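Local coordinates for protein P450 epoxidase (Sorangium cellulosum, PDB 1Q5D) that works as a haem-thiolate enzyme of the cytochrome P450 family, at residues A290-L295 / R350-S355. Numbering follows the deposited sequence.
Sequences ALDEVL and RDTSAS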
ATOM      1  N   ALA A 290      -4.538  16.547  -4.809  1.00 30.86           N
ATOM      2  CA  ALA A 290      -4.086  16.679  -3.425  1.00 31.18           C
ATOM      3  C   ALA A 290      -3.736  15.321  -2.809  1.00 30.94           C
ATOM      4  O   ALA A 290      -2.815  15.207  -1.998  1.00 30.83           O
ATOM      5  CB  ALA A 290      -5.136  17.371  -2.597  1.00 31.21           C
ATOM      6  N   LEU A 291      -4.484  14.293  -3.190  1.00 30.67           N
ATOM      7  CA  LEU A 291      -4.283  12.973  -2.604  1.00 31.15           C
ATOM      8  C   LEU A 291      -3.018  12.370  -3.176  1.00 30.01           C
ATOM      9  O   LEU A 291      -2.299  11.654  -2.484  1.00 29.69           O
ATOM     10  CB  LEU A 291      -5.488  12.059  -2.866  1.00 30.71           C
ATOM     11  CG  LEU A 291      -6.782  12.510  -2.185  1.00 32.49           C
ATOM     12  CD1 LEU A 291      -7.969  11.678  -2.693  1.00 31.98           C
ATOM     13  CD2 LEU A 291      -6.650  12.391  -0.667  1.00 32.78           C
ATOM     14  N   ASP A 292      -2.732  12.676  -4.438  1.00 29.47           N
ATOM     15  CA  ASP A 292      -1.488  12.210  -5.045  1.00 29.96           C
ATOM     16  C   ASP A 292      -0.290  12.932  -4.420  1.00 29.08           C
ATOM     17  O   ASP A 292       0.780  12.335  -4.200  1.00 29.84           O
ATOM     18  CB  ASP A 292      -1.505  12.403  -6.565  1.00 30.52           C
ATOM     19  CG  ASP A 292      -2.510  11.502  -7.259  1.00 32.54           C
ATOM     20  OD1 ASP A 292      -2.832  10.422  -6.715  1.00 33.02           O
ATOM     21  OD2 ASP A 292      -3.034  11.783  -8.358  1.00 33.62           O
ATOM     22  N   GLU A 293      -0.468  14.211  -4.145  1.00 28.31           N
ATOM     23  CA  GLU A 293       0.576  14.993  -3.489  1.00 29.03           C
ATOM     24  C   GLU A 293       0.798  14.535  -2.034  1.00 27.94           C
ATOM     25  O   GLU A 293       1.881  14.686  -1.501  1.00 27.86           O
ATOM     26  CB  GLU A 293       0.255  16.494  -3.563  1.00 30.25           C
ATOM     27  CG  GLU A 293       1.116  17.390  -2.678  1.00 32.50           C
ATOM     28  CD  GLU A 293       2.545  17.524  -3.156  1.00 32.27           C
ATOM     29  OE1 GLU A 293       3.218  18.501  -2.753  1.00 33.81           O
ATOM     30  OE2 GLU A 293       3.003  16.678  -3.938  1.00 32.71           O
ATOM     31  N   VAL A 294      -0.229  13.983  -1.393  1.00 28.89           N
ATOM     32  CA  VAL A 294      -0.044  13.460  -0.039  1.00 28.46           C
ATOM     33  C   VAL A 294       1.027  12.372  -0.076  1.00 28.40           C
ATOM     34  O   VAL A 294       1.949  12.366   0.751  1.00 29.36           O
ATOM     35  CB  VAL A 294      -1.346  12.884   0.555  1.00 29.24           C
ATOM     36  CG1 VAL A 294      -1.043  12.015   1.805  1.00 28.37           C
ATOM     37  CG2 VAL A 294      -2.304  13.985   0.915  1.00 29.19           C
ATOM     38  N   LEU A 295       0.923  11.470  -1.056  1.00 28.05           N
ATOM     39  CA  LEU A 295       1.867  10.359  -1.189  1.00 27.91           C
ATOM     40  C   LEU A 295       3.217  10.779  -1.725  1.00 28.32           C
ATOM     41  O   LEU A 295       4.220  10.109  -1.477  1.00 27.06           O
ATOM     42  CB  LEU A 295       1.302   9.241  -2.065  1.00 28.15           C
ATOM     43  CG  LEU A 295       0.108   8.493  -1.468  1.00 27.13           C
ATOM     44  CD1 LEU A 295      -0.377   7.426  -2.399  1.00 27.51           C
ATOM     45  CD2 LEU A 295       0.445   7.891  -0.097  1.00 28.33           C
ATOM     46  N   ARG A 350       0.788  21.345  -7.419  1.00 37.49           N
ATOM     47  CA  ARG A 350       1.945  20.907  -8.182  1.00 36.56           C
ATOM     48  C   ARG A 350       1.587  19.813  -9.178  1.00 36.47           C
ATOM     49  O   ARG A 350       0.592  19.104  -9.025  1.00 36.23           O
ATOM     50  CB  ARG A 350       3.089  20.467  -7.265  1.00 35.41           C
ATOM     51  CG  ARG A 350       3.076  19.001  -6.873  1.00 34.80           C
ATOM     52  CD  ARG A 350       4.418  18.524  -6.292  1.00 32.99           C
ATOM     53  NE  ARG A 350       4.806  19.322  -5.139  1.00 33.47           N
ATOM     54  CZ  ARG A 350       5.924  20.033  -5.055  1.00 33.50           C
ATOM     55  NH1 ARG A 350       6.780  20.057  -6.075  1.00 33.14           N
ATOM     56  NH2 ARG A 350       6.181  20.726  -3.952  1.00 33.66           N
ATOM     57  N   ASP A 351       2.405  19.690 -10.212  1.00 37.03           N
ATOM     58  CA  ASP A 351       2.326  18.546 -11.087  1.00 37.87           C
ATOM     59  C   ASP A 351       2.883  17.344 -10.323  1.00 37.17           C
ATOM     60  O   ASP A 351       4.052  17.353  -9.930  1.00 35.96           O
ATOM     61  CB  ASP A 351       3.163  18.790 -12.339  1.00 40.17           C
ATOM     62  CG  ASP A 351       2.864  17.802 -13.432  1.00 41.77           C
ATOM     63  OD1 ASP A 351       2.433  16.679 -13.115  1.00 42.10           O
ATOM     64  OD2 ASP A 351       3.017  18.062 -14.651  1.00 43.82           O
ATOM     65  N   THR A 352       2.059  16.316 -10.127  1.00 35.20           N
ATOM     66  CA  THR A 352       2.487  15.147  -9.339  1.00 33.85           C
ATOM     67  C   THR A 352       2.783  13.957 -10.226  1.00 32.78           C
ATOM     68  O   THR A 352       2.946  12.841  -9.720  1.00 32.94           O
ATOM     69  CB  THR A 352       1.405  14.723  -8.331  1.00 34.27           C
ATOM     70  OG1 THR A 352       0.202  14.417  -9.045  1.00 35.13           O
ATOM     71  CG2 THR A 352       1.018  15.860  -7.417  1.00 33.24           C
ATOM     72  N   SER A 353       2.857  14.184 -11.545  1.00 30.62           N
ATOM     73  CA  SER A 353       3.024  13.105 -12.524  1.00 29.65           C
ATOM     74  C   SER A 353       4.219  12.220 -12.222  1.00 28.80           C
ATOM     75  O   SER A 353       4.179  11.009 -12.455  1.00 27.51           O
ATOM     76  CB  SER A 353       3.227  13.669 -13.946  1.00 31.82           C
ATOM     77  OG  SER A 353       2.110  14.424 -14.385  1.00 34.60           O
ATOM     78  N   ALA A 354       5.300  12.829 -11.750  1.00 27.78           N
ATOM     79  CA  ALA A 354       6.540  12.082 -11.523  1.00 28.13           C
ATOM     80  C   ALA A 354       6.528  11.266 -10.221  1.00 27.62           C
ATOM     81  O   ALA A 354       7.448  10.490  -9.964  1.00 29.06           O
ATOM     82  CB  ALA A 354       7.753  13.024 -11.559  1.00 27.71           C
ATOM     83  N   SER A 355       5.500  11.427  -9.399  1.00 29.12           N
ATOM     84  CA  SER A 355       5.427  10.622  -8.165  1.00 29.45           C
ATOM     85  C   SER A 355       5.524   9.124  -8.483  1.00 28.67           C
ATOM     86  O   SER A 355       4.883   8.656  -9.415  1.00 29.54           O
ATOM     87  CB  SER A 355       4.164  10.952  -7.381  1.00 30.32           C
ATOM     88  OG  SER A 355       4.036  10.111  -6.233  1.00 31.62           O
TER
HETATM   89  O   HOH W   1       1.398  10.153  -5.598  1.00 29.98           O
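Glu293 sends CG anti to its backbone N and bends at chi2, while Arg350 holds CG between its backbone N and carbonyl carbon and turns at chi3 (57°), which places NE facing the carboxylate. The two side chains cross at about a right angle. Arg350 NE donates to Glu293 OE1 over 3.0 Å in a salt bridge with an N-H...O angle of 154°. The oxygen is met from above the carboxylate plane, and the carboxylate and guanidinium planes lie 29° apart. Arg350 CD lies over the same side of the carboxylate, 3.3 Å from Glu293 OE2. OE1 is also gripped by Arg296 in a second salt bridge and by the backbone N of Asp347; Arg350 NH1 and NH2 turn instead to the carbonyls of Ser341, Arg342 and Val345.

Next to this pair, Thr352 faces helix 287-297. Its CG2 lies 4.0 Å from Glu293 CB, and its OG1 sits 3.6 Å from Asp292 CB. Asn289 bonds both Thr352 OG1 and Arg350 O, tying the loop one helical turn earlier, whereas the carboxylate of Asp292 serves Arg372 of helix 368-385. Farther along, a water donates to Asp292 O (2.7 Å) and is hydrogen-bonded to Ser355 OG (2.7 Å). Ser355 closes a type I turn that starts at Thr352, its N bonding Thr352 O at 2.9 Å.

Glu293 and Arg296 fit the ExxR motif of the P450 K helix, and Arg350 matches the arginine that completes the E-R-R triad from the meander loop. Two arginines converging on one buried carboxylate oxygen would favour the ionised glutamate, and the cluster fastens the meander to the helix whose Leu295 touches the haem.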